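Local coordinates for toxin secretion ATP-binding protein (PDB 3B79) that probably couples ATP hydrolysis to export across the membrane as an ABC-type transporter, of which this is the N-terminal peptidase C39-like domain, at residues G52-I65 with L113-Q127. Sequence-based numbering, arbitrary orientation.
Sequences GLVAKENRAELEKI and LLEQYTGRYFLVKKQ
Strands 53-59 and 120-126 pair antiparallel at one edge of the six-stranded sheet of this peptidase C39-like domain, a papain-like (clan CA) fold; 53-59 is an edge strand of the sheet, while 120-126 also pairs with strand 72-76. Reciprocal backbone bonds join Val54 to Lys125, Lys56 to Leu123 and Asn58 to Tyr121, and the pairing runs on through Gln127 N to Gly52 O (3.0 Å) at one end and Ala60 N to Gly119 O at the other. Leu53, Ala55, Phe122 and Val124 form the apolar side, packed against helices 7-18 and 44-51. There Glu57 lays its CB over one face of the Phe122 ring, 3.9 Å from the centroid, and its extended chain brings the carboxylate alongside CZ, its plane only 15° from that of the ring. Glu57 OE2 makes a long salt bridge to Arg120 NE (4.0 Å), with a water bridging the same two atoms. On the other side, CG of Tyr121 sits between its own backbone N and carbonyl carbon (chi1 74°), a turn that brings ring atom CE2 to 3.6 Å from Ala60 CB and puts one ring face against Ile65 CD1. Beyond the strands, Leu62 drives CD2 between Leu113 and Leu114 of helix 110-116. Tyr117 lies with Leu62 CD1 over one face and Gly119 N over the opposite one, and its OH donates to Ala60 O at 2.8 Å, in the carbonyl plane.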
ATOM      1  N   GLY A  52      -8.627   9.684   7.101  1.00 15.22           N
ATOM      2  CA  GLY A  52      -8.469   9.662   8.556  1.00 15.12           C
ATOM      3  C   GLY A  52      -7.229   8.911   8.937  1.00 13.98           C
ATOM      4  O   GLY A  52      -7.115   8.488  10.104  1.00 15.71           O
ATOM      5  N   LEU A  53      -6.270   8.800   8.000  1.00 13.10           N
ATOM      6  CA  LEU A  53      -4.992   8.118   8.231  1.00 13.14           C
ATOM      7  C   LEU A  53      -3.827   9.107   8.107  1.00 12.98           C
ATOM      8  O   LEU A  53      -4.011  10.216   7.634  1.00 14.56           O
ATOM      9  CB  LEU A  53      -4.796   6.984   7.194  1.00 13.64           C
ATOM     10  CG  LEU A  53      -5.847   5.849   7.217  1.00 13.83           C
ATOM     11  CD1 LEU A  53      -5.706   5.021   5.966  1.00 16.54           C
ATOM     12  CD2 LEU A  53      -5.716   5.030   8.491  1.00 16.63           C
ATOM     13  N   VAL A  54      -2.655   8.667   8.506  1.00 13.02           N
ATOM     14  CA  VAL A  54      -1.419   9.384   8.275  1.00 13.40           C
ATOM     15  C   VAL A  54      -0.512   8.435   7.520  1.00 12.71           C
ATOM     16  O   VAL A  54      -0.331   7.269   7.950  1.00 13.23           O
ATOM     17  CB  VAL A  54      -0.713   9.732   9.570  1.00 14.35           C
ATOM     18  CG1 VAL A  54       0.575  10.563   9.248  1.00 16.95           C
ATOM     19  CG2 VAL A  54      -1.638  10.481  10.502  1.00 17.39           C
ATOM     20  N   ALA A  55       0.009   8.882   6.369  1.00 12.00           N
ATOM     21  CA  ALA A  55       0.918   8.046   5.599  1.00 11.90           C
ATOM     22  C   ALA A  55       2.209   8.796   5.370  1.00 12.42           C
ATOM     23  O   ALA A  55       2.199   9.960   4.941  1.00 14.54           O
ATOM     24  CB  ALA A  55       0.300   7.659   4.249  1.00 12.36           C
ATOM     25  N   LYS A  56       3.320   8.117   5.586  1.00 11.65           N
ATOM     26  CA  LYS A  56       4.631   8.761   5.460  1.00 13.57           C
ATOM     27  C   LYS A  56       5.589   7.838   4.701  1.00 11.38           C
ATOM     28  O   LYS A  56       5.720   6.655   5.056  1.00 11.04           O
ATOM     29  CB  LYS A  56       5.245   9.025   6.845  1.00 14.84           C
ATOM     30  CG  LYS A  56       6.649   9.692   6.751  1.00 19.62           C
ATOM     31  CD  LYS A  56       7.215  10.069   8.123  1.00 21.94           C
ATOM     32  CE  LYS A  56       8.764   9.905   8.150  1.00 29.71           C
ATOM     33  NZ  LYS A  56       9.525  11.179   7.859  1.00 34.44           N
ATOM     34  N   GLU A  57       6.264   8.360   3.670  1.00 10.57           N
ATOM     35  CA  GLU A  57       7.161   7.540   2.853  1.00 10.31           C
ATOM     36  C   GLU A  57       8.514   7.425   3.530  1.00 10.05           C
ATOM     37  O   GLU A  57       9.063   8.405   4.053  1.00 12.44           O
ATOM     38  CB  GLU A  57       7.332   8.166   1.457  1.00 11.47           C
ATOM     39  CG  GLU A  57       7.937   7.202   0.478  1.00 12.54           C
ATOM     40  CD  GLU A  57       7.981   7.768  -0.919  1.00 14.66           C
ATOM     41  OE1 GLU A  57       7.710   8.983  -1.082  1.00 17.94           O
ATOM     42  OE2 GLU A  57       8.261   6.978  -1.833  1.00 18.77           O
ATOM     43  N   ASN A  58       9.049   6.212   3.506  1.00 10.18           N
ATOM     44  CA  ASN A  58      10.366   5.900   4.074  1.00 10.71           C
ATOM     45  C   ASN A  58      11.154   4.994   3.165  1.00  9.70           C
ATOM     46  O   ASN A  58      10.558   4.318   2.340  1.00 11.95           O
ATOM     47  CB  ASN A  58      10.247   5.197   5.445  1.00 13.03           C
ATOM     48  CG  ASN A  58       9.666   6.040   6.539  1.00 16.43           C
ATOM     49  OD1 ASN A  58       8.812   5.565   7.312  1.00 25.58           O
ATOM     50  ND2 ASN A  58      10.152   7.209   6.710  1.00 18.27           N
ATOM     51  N   ARG A  59      12.464   4.890   3.344  1.00 11.93           N
ATOM     52  CA  ARG A  59      13.268   3.891   2.660  1.00 11.80           C
ATOM     53  C   ARG A  59      13.663   2.811   3.628  1.00 12.07           C
ATOM     54  O   ARG A  59      14.113   3.102   4.755  1.00 14.70           O
ATOM     55  CB  ARG A  59      14.540   4.514   2.118  1.00 11.53           C
ATOM     56  CG  ARG A  59      14.262   5.348   0.862  1.00 12.70           C
ATOM     57  CD  ARG A  59      15.590   5.671   0.119  1.00 14.32           C
ATOM     58  NE  ARG A  59      15.377   6.253  -1.242  1.00 16.08           N
ATOM     59  CZ  ARG A  59      15.196   7.548  -1.474  1.00 14.35           C
ATOM     60  NH1 ARG A  59      15.262   8.422  -0.465  1.00 15.28           N
ATOM     61  NH2 ARG A  59      15.040   7.979  -2.722  1.00 16.77           N
ATOM     62  N   ALA A  60      13.521   1.554   3.212  1.00 11.48           N
ATOM     63  CA  ALA A  60      14.068   0.414   3.983  1.00 11.30           C
ATOM     64  C   ALA A  60      14.165  -0.779   3.063  1.00 11.43           C
ATOM     65  O   ALA A  60      13.308  -0.954   2.164  1.00 12.38           O
ATOM     66  CB  ALA A  60      13.140   0.024   5.146  1.00 11.61           C
ATOM     67  N   GLU A  61      15.165  -1.628   3.268  0.50 10.81           N
ATOM     68  CA  GLU A  61      15.174  -2.907   2.559  0.50 11.30           C
ATOM     69  C   GLU A  61      13.990  -3.739   3.075  0.50 10.56           C
ATOM     70  O   GLU A  61      13.634  -3.659   4.247  0.50 11.17           O
ATOM     71  CB  GLU A  61      16.490  -3.669   2.796  0.50 12.17           C
ATOM     72  CG  GLU A  61      17.737  -2.950   2.336  0.60 12.32           C
ATOM     73  CD  GLU A  61      19.047  -3.683   2.632  0.50 16.44           C
ATOM     74  OE1 GLU A  61      19.058  -4.749   3.273  0.50 21.20           O
ATOM     75  OE2 GLU A  61      20.098  -3.155   2.203  0.50 23.34           O
ATOM     76  N   LEU A  62      13.425  -4.583   2.213  1.00 10.68           N
ATOM     77  CA  LEU A  62      12.160  -5.302   2.505  1.00 10.87           C
ATOM     78  C   LEU A  62      12.226  -6.052   3.837  1.00 11.29           C
ATOM     79  O   LEU A  62      11.289  -6.025   4.629  1.00 11.93           O
ATOM     80  CB  LEU A  62      11.853  -6.270   1.341  1.00 11.44           C
ATOM     81  CG  LEU A  62      10.501  -7.000   1.491  1.00 12.06           C
ATOM     82  CD1 LEU A  62       9.337  -6.041   1.398  1.00 14.48           C
ATOM     83  CD2 LEU A  62      10.421  -8.066   0.367  1.00 14.98           C
ATOM     84  N   GLU A  63      13.337  -6.757   4.034  1.00 11.13           N
ATOM     85  CA  GLU A  63      13.475  -7.629   5.213  1.00 12.30           C
ATOM     86  C   GLU A  63      13.814  -6.843   6.482  1.00 12.11           C
ATOM     87  O   GLU A  63      13.898  -7.446   7.571  1.00 12.70           O
ATOM     88  CB  GLU A  63      14.530  -8.699   4.944  1.00 13.78           C
ATOM     89  CG  GLU A  63      13.997  -9.667   3.823  1.00 16.35           C
ATOM     90  CD  GLU A  63      14.969 -10.772   3.445  1.00 18.27           C
ATOM     91  OE1 GLU A  63      15.948 -11.020   4.180  1.00 24.28           O
ATOM     92  OE2 GLU A  63      14.751 -11.415   2.399  1.00 24.03           O
ATOM     93  N   LYS A  64      13.932  -5.514   6.379  1.00 11.33           N
ATOM     94  CA  LYS A  64      14.122  -4.662   7.550  1.00 12.24           C
ATOM     95  C   LYS A  64      12.832  -4.003   8.021  1.00 13.04           C
ATOM     96  O   LYS A  64      12.815  -3.361   9.079  1.00 16.23           O
ATOM     97  CB  LYS A  64      15.194  -3.599   7.268  1.00 13.09           C
ATOM     98  CG  LYS A  64      16.568  -4.207   6.881  1.00 19.14           C
ATOM     99  CD  LYS A  64      17.201  -4.998   7.934  1.00 22.02           C
ATOM    100  CE  LYS A  64      18.656  -5.310   7.697  1.00 23.58           C
ATOM    101  NZ  LYS A  64      18.794  -6.717   7.419  1.00 26.73           N
ATOM    102  N   ILE A  65      11.752  -4.167   7.272  1.00 12.17           N
ATOM    103  CA  ILE A  65      10.456  -3.576   7.653  1.00 12.80           C
ATOM    104  C   ILE A  65       9.882  -4.444   8.806  1.00 13.51           C
ATOM    105  O   ILE A  65       9.763  -5.668   8.656  1.00 15.23           O
ATOM    106  CB  ILE A  65       9.481  -3.500   6.422  1.00 13.56           C
ATOM    107  CG1 ILE A  65      10.075  -2.590   5.322  1.00 12.54           C
ATOM    108  CG2 ILE A  65       8.104  -3.007   6.895  1.00 15.39           C
ATOM    109  CD1 ILE A  65       9.260  -2.593   4.068  1.00 14.33           C
ATOM    110  N   LEU A 113       8.570 -10.756  -4.464  1.00 11.99           N
ATOM    111  CA  LEU A 113       8.366  -9.425  -3.932  1.00 12.37           C
ATOM    112  C   LEU A 113       9.691  -8.664  -3.881  1.00 12.46           C
ATOM    113  O   LEU A 113       9.762  -7.462  -4.249  1.00 13.38           O
ATOM    114  CB  LEU A 113       7.722  -9.509  -2.537  1.00 12.60           C
ATOM    115  CG  LEU A 113       7.326  -8.169  -1.942  1.00 11.48           C
ATOM    116  CD1 LEU A 113       6.409  -7.358  -2.853  1.00 13.03           C
ATOM    117  CD2 LEU A 113       6.676  -8.403  -0.584  1.00 11.44           C
ATOM    118  N   LEU A 114      10.769  -9.342  -3.500  1.00 12.41           N
ATOM    119  CA  LEU A 114      12.105  -8.687  -3.461  1.00 13.68           C
ATOM    120  C   LEU A 114      12.456  -8.131  -4.829  1.00 13.60           C
ATOM    121  O   LEU A 114      13.006  -7.038  -4.931  1.00 14.82           O
ATOM    122  CB  LEU A 114      13.166  -9.693  -3.027  1.00 13.60           C
ATOM    123  CG  LEU A 114      13.227  -9.992  -1.517  1.00 15.83           C
ATOM    124  CD1 LEU A 114      14.084 -11.257  -1.227  1.00 17.71           C
ATOM    125  CD2 LEU A 114      13.785  -8.811  -0.727  1.00 16.38           C
ATOM    126  N   GLU A 115      12.163  -8.868  -5.899  0.50 13.22           N
ATOM    127  CA  GLU A 115      12.521  -8.396  -7.251  0.50 13.14           C
ATOM    128  C   GLU A 115      11.737  -7.192  -7.723  0.50 13.16           C
ATOM    129  O   GLU A 115      12.195  -6.473  -8.616  0.50 13.23           O
ATOM    130  CB  GLU A 115      12.417  -9.527  -8.305  0.50 13.58           C
ATOM    131  CG  GLU A 115      12.593  -9.106  -9.802  0.50 15.61           C
ATOM    132  CD  GLU A 115      13.999  -8.628 -10.213  0.50 20.91           C
ATOM    133  OE1 GLU A 115      15.003  -8.981  -9.557  0.50 22.92           O
ATOM    134  OE2 GLU A 115      14.071  -7.904 -11.229  0.50 19.80           O
ATOM    135  N   GLN A 116      10.521  -7.001  -7.213  1.00 12.72           N
ATOM    136  CA  GLN A 116       9.734  -5.839  -7.641  1.00 12.66           C
ATOM    137  C   GLN A 116       9.798  -4.646  -6.689  1.00 11.46           C
ATOM    138  O   GLN A 116       9.322  -3.553  -7.037  1.00 12.45           O
ATOM    139  CB  GLN A 116       8.260  -6.182  -7.915  1.00 13.63           C
ATOM    140  CG  GLN A 116       8.098  -7.274  -8.959  1.00 15.23           C
ATOM    141  CD  GLN A 116       8.753  -6.929 -10.280  1.00 17.28           C
ATOM    142  OE1 GLN A 116       8.725  -5.772 -10.725  1.00 18.83           O
ATOM    143  NE2 GLN A 116       9.405  -7.932 -10.893  1.00 18.69           N
ATOM    144  N   TYR A 117      10.269  -4.851  -5.464  1.00 11.21           N
ATOM    145  CA  TYR A 117      10.215  -3.794  -4.462  1.00 11.25           C
ATOM    146  C   TYR A 117      11.294  -2.742  -4.725  1.00 12.59           C
ATOM    147  O   TYR A 117      12.442  -3.099  -5.008  1.00 14.83           O
ATOM    148  CB  TYR A 117      10.410  -4.448  -3.084  1.00 11.51           C
ATOM    149  CG  TYR A 117      10.504  -3.449  -1.946  1.00 10.71           C
ATOM    150  CD1 TYR A 117       9.479  -2.534  -1.726  1.00 10.69           C
ATOM    151  CD2 TYR A 117      11.613  -3.428  -1.108  1.00 11.26           C
ATOM    152  CE1 TYR A 117       9.578  -1.619  -0.684  1.00 10.04           C
ATOM    153  CE2 TYR A 117      11.680  -2.534  -0.061  1.00  9.90           C
ATOM    154  CZ  TYR A 117      10.662  -1.662   0.147  1.00  9.69           C
ATOM    155  OH  TYR A 117      10.747  -0.736   1.183  1.00 10.50           O
ATOM    156  N   THR A 118      10.923  -1.460  -4.639  1.00 12.01           N
ATOM    157  CA  THR A 118      11.853  -0.374  -4.967  1.00 13.09           C
ATOM    158  C   THR A 118      12.752   0.036  -3.821  1.00 12.84           C
ATOM    159  O   THR A 118      13.707   0.794  -4.046  1.00 15.10           O
ATOM    160  CB  THR A 118      11.073   0.900  -5.341  1.00 13.71           C
ATOM    161  OG1 THR A 118      10.296   1.335  -4.206  1.00 13.34           O
ATOM    162  CG2 THR A 118      10.210   0.687  -6.577  1.00 16.03           C
ATOM    163  N   GLY A 119      12.447  -0.369  -2.586  1.00 11.42           N
ATOM    164  CA  GLY A 119      13.161   0.166  -1.430  1.00 11.29           C
ATOM    165  C   GLY A 119      12.416   1.273  -0.712  1.00 10.02           C
ATOM    166  O   GLY A 119      12.902   1.783   0.302  1.00 11.02           O
ATOM    167  N   ARG A 120      11.272   1.698  -1.256  1.00 10.12           N
ATOM    168  CA  ARG A 120      10.467   2.769  -0.658  1.00 10.05           C
ATOM    169  C   ARG A 120       9.108   2.218  -0.241  1.00  9.68           C
ATOM    170  O   ARG A 120       8.487   1.443  -0.993  1.00 10.13           O
ATOM    171  CB  ARG A 120      10.268   3.900  -1.665  1.00 10.69           C
ATOM    172  CG  ARG A 120      11.585   4.555  -2.073  1.00 12.12           C
ATOM    173  CD  ARG A 120      11.391   5.688  -3.101  1.00 14.40           C
ATOM    174  NE  ARG A 120      10.806   5.293  -4.388  1.00 17.09           N
ATOM    175  CZ  ARG A 120      11.370   4.644  -5.405  1.00 22.04           C
ATOM    176  NH1 ARG A 120      12.650   4.203  -5.369  1.00 23.62           N
ATOM    177  NH2 ARG A 120      10.594   4.456  -6.491  1.00 21.68           N
ATOM    178  N   TYR A 121       8.628   2.619   0.935  1.00  9.33           N
ATOM    179  CA  TYR A 121       7.310   2.167   1.404  1.00 10.05           C
ATOM    180  C   TYR A 121       6.651   3.292   2.190  1.00  9.08           C
ATOM    181  O   TYR A 121       7.324   4.257   2.568  1.00 10.40           O
ATOM    182  CB  TYR A 121       7.458   0.889   2.286  1.00 10.52           C
ATOM    183  CG  TYR A 121       8.034   1.207   3.656  1.00  9.99           C
ATOM    184  CD1 TYR A 121       7.189   1.366   4.746  1.00 10.89           C
ATOM    185  CD2 TYR A 121       9.432   1.348   3.849  1.00 11.44           C
ATOM    186  CE1 TYR A 121       7.732   1.720   5.990  1.00 12.41           C
ATOM    187  CE2 TYR A 121       9.952   1.686   5.085  1.00 12.61           C
ATOM    188  CZ  TYR A 121       9.094   1.861   6.121  1.00 12.31           C
ATOM    189  OH  TYR A 121       9.613   2.222   7.348  1.00 15.74           O
ATOM    190  N   PHE A 122       5.343   3.168   2.435  1.00  8.65           N
ATOM    191  CA  PHE A 122       4.616   4.077   3.323  1.00  9.48           C
ATOM    192  C   PHE A 122       4.236   3.378   4.586  1.00  9.14           C
ATOM    193  O   PHE A 122       3.619   2.286   4.574  1.00  9.73           O
ATOM    194  CB  PHE A 122       3.355   4.644   2.680  1.00  9.98           C
ATOM    195  CG  PHE A 122       3.661   5.620   1.581  1.00  9.88           C
ATOM    196  CD1 PHE A 122       3.577   6.991   1.850  1.00 10.24           C
ATOM    197  CD2 PHE A 122       3.986   5.205   0.283  1.00 12.39           C
ATOM    198  CE1 PHE A 122       3.853   7.914   0.859  1.00 11.43           C
ATOM    199  CE2 PHE A 122       4.254   6.166  -0.713  1.00 12.69           C
ATOM    200  CZ  PHE A 122       4.191   7.501  -0.397  1.00 12.10           C
ATOM    201  N   LEU A 123       4.587   4.034   5.695  0.50  9.20           N
ATOM    202  CA  LEU A 123       4.085   3.718   7.031  0.50 10.14           C
ATOM    203  C   LEU A 123       2.729   4.373   7.210  0.50 10.59           C
ATOM    204  O   LEU A 123       2.640   5.602   7.079  0.50 11.19           O
ATOM    205  CB  LEU A 123       5.030   4.332   8.081  0.50 11.18           C
ATOM    206  CG  LEU A 123       4.482   4.369   9.518  0.50 12.76           C
ATOM    207  CD1 LEU A 123       4.317   2.963  10.110  0.50 12.43           C
ATOM    208  CD2 LEU A 123       5.342   5.206  10.452  0.50 14.03           C
ATOM    209  N   VAL A 124       1.690   3.591   7.520  1.00 10.59           N
ATOM    210  CA  VAL A 124       0.331   4.128   7.579  1.00 10.83           C
ATOM    211  C   VAL A 124      -0.221   3.855   8.962  1.00 11.57           C
ATOM    212  O   VAL A 124      -0.103   2.709   9.462  1.00 12.66           O
ATOM    213  CB  VAL A 124      -0.565   3.490   6.499  1.00 12.32           C
ATOM    214  CG1 VAL A 124      -1.929   4.184   6.503  1.00 14.65           C
ATOM    215  CG2 VAL A 124       0.027   3.601   5.117  1.00 14.16           C
ATOM    216  N   LYS A 125      -0.817   4.861   9.587  1.00 11.73           N
ATOM    217  CA  LYS A 125      -1.402   4.695  10.925  1.00 12.21           C
ATOM    218  C   LYS A 125      -2.642   5.583  10.987  1.00 13.42           C
ATOM    219  O   LYS A 125      -2.881   6.403  10.107  1.00 13.25           O
ATOM    220  CB  LYS A 125      -0.379   5.062  12.024  1.00 12.74           C
ATOM    221  CG  LYS A 125      -0.005   6.523  11.996  1.00 14.78           C
ATOM    222  CD  LYS A 125       1.075   6.832  13.025  1.00 17.15           C
ATOM    223  CE  LYS A 125       1.464   8.302  12.954  1.00 20.54           C
ATOM    224  NZ  LYS A 125       2.569   8.551  13.972  1.00 24.26           N
ATOM    225  N   LYS A 126      -3.454   5.400  12.026  0.50 14.10           N
ATOM    226  CA  LYS A 126      -4.650   6.221  12.196  0.50 16.12           C
ATOM    227  C   LYS A 126      -4.264   7.613  12.698  0.50 17.28           C
ATOM    228  O   LYS A 126      -3.386   7.731  13.560  0.50 18.08           O
ATOM    229  CB  LYS A 126      -5.584   5.537  13.205  0.50 16.53           C
ATOM    230  CG  LYS A 126      -6.900   6.246  13.398  0.50 16.26           C
ATOM    231  CD  LYS A 126      -7.773   5.516  14.457  0.50 17.51           C
ATOM    232  CE  LYS A 126      -9.121   6.211  14.628  0.50 21.11           C
ATOM    233  NZ  LYS A 126      -9.858   6.122  13.370  0.50 22.84           N
ATOM    234  N   GLN A 127      -4.943   8.657  12.200  1.00 18.89           N
ATOM    235  CA  GLN A 127      -4.816  10.026  12.757  1.00 22.15           C
ATOM    236  C   GLN A 127      -5.190  10.033  14.263  1.00 23.60           C
ATOM    237  O   GLN A 127      -6.148   9.356  14.638  1.00 24.74           O
ATOM    238  CB  GLN A 127      -5.834  10.931  12.077  1.00 24.00           C
ATOM    239  CG  GLN A 127      -5.417  11.440  10.771  1.00 28.15           C
ATOM    240  CD  GLN A 127      -6.463  12.388  10.145  1.00 33.71           C
ATOM    241  OE1 GLN A 127      -7.353  12.906  10.832  1.00 37.13           O
ATOM    242  NE2 GLN A 127      -6.381  12.574   8.832  1.00 35.34           N
TER
HETATM  243  O   HOH W   1      -9.150   8.631  11.985  1.00 27.64           O
HETATM  244  O   HOH W   2       2.421   7.335   9.165  1.00 20.79           O
HETATM  245  O   HOH W   3       8.490   6.765  -4.426  1.00 27.39           O
HETATM  246  O   HOH W   4      14.985   4.323  -3.314  1.00 25.33           O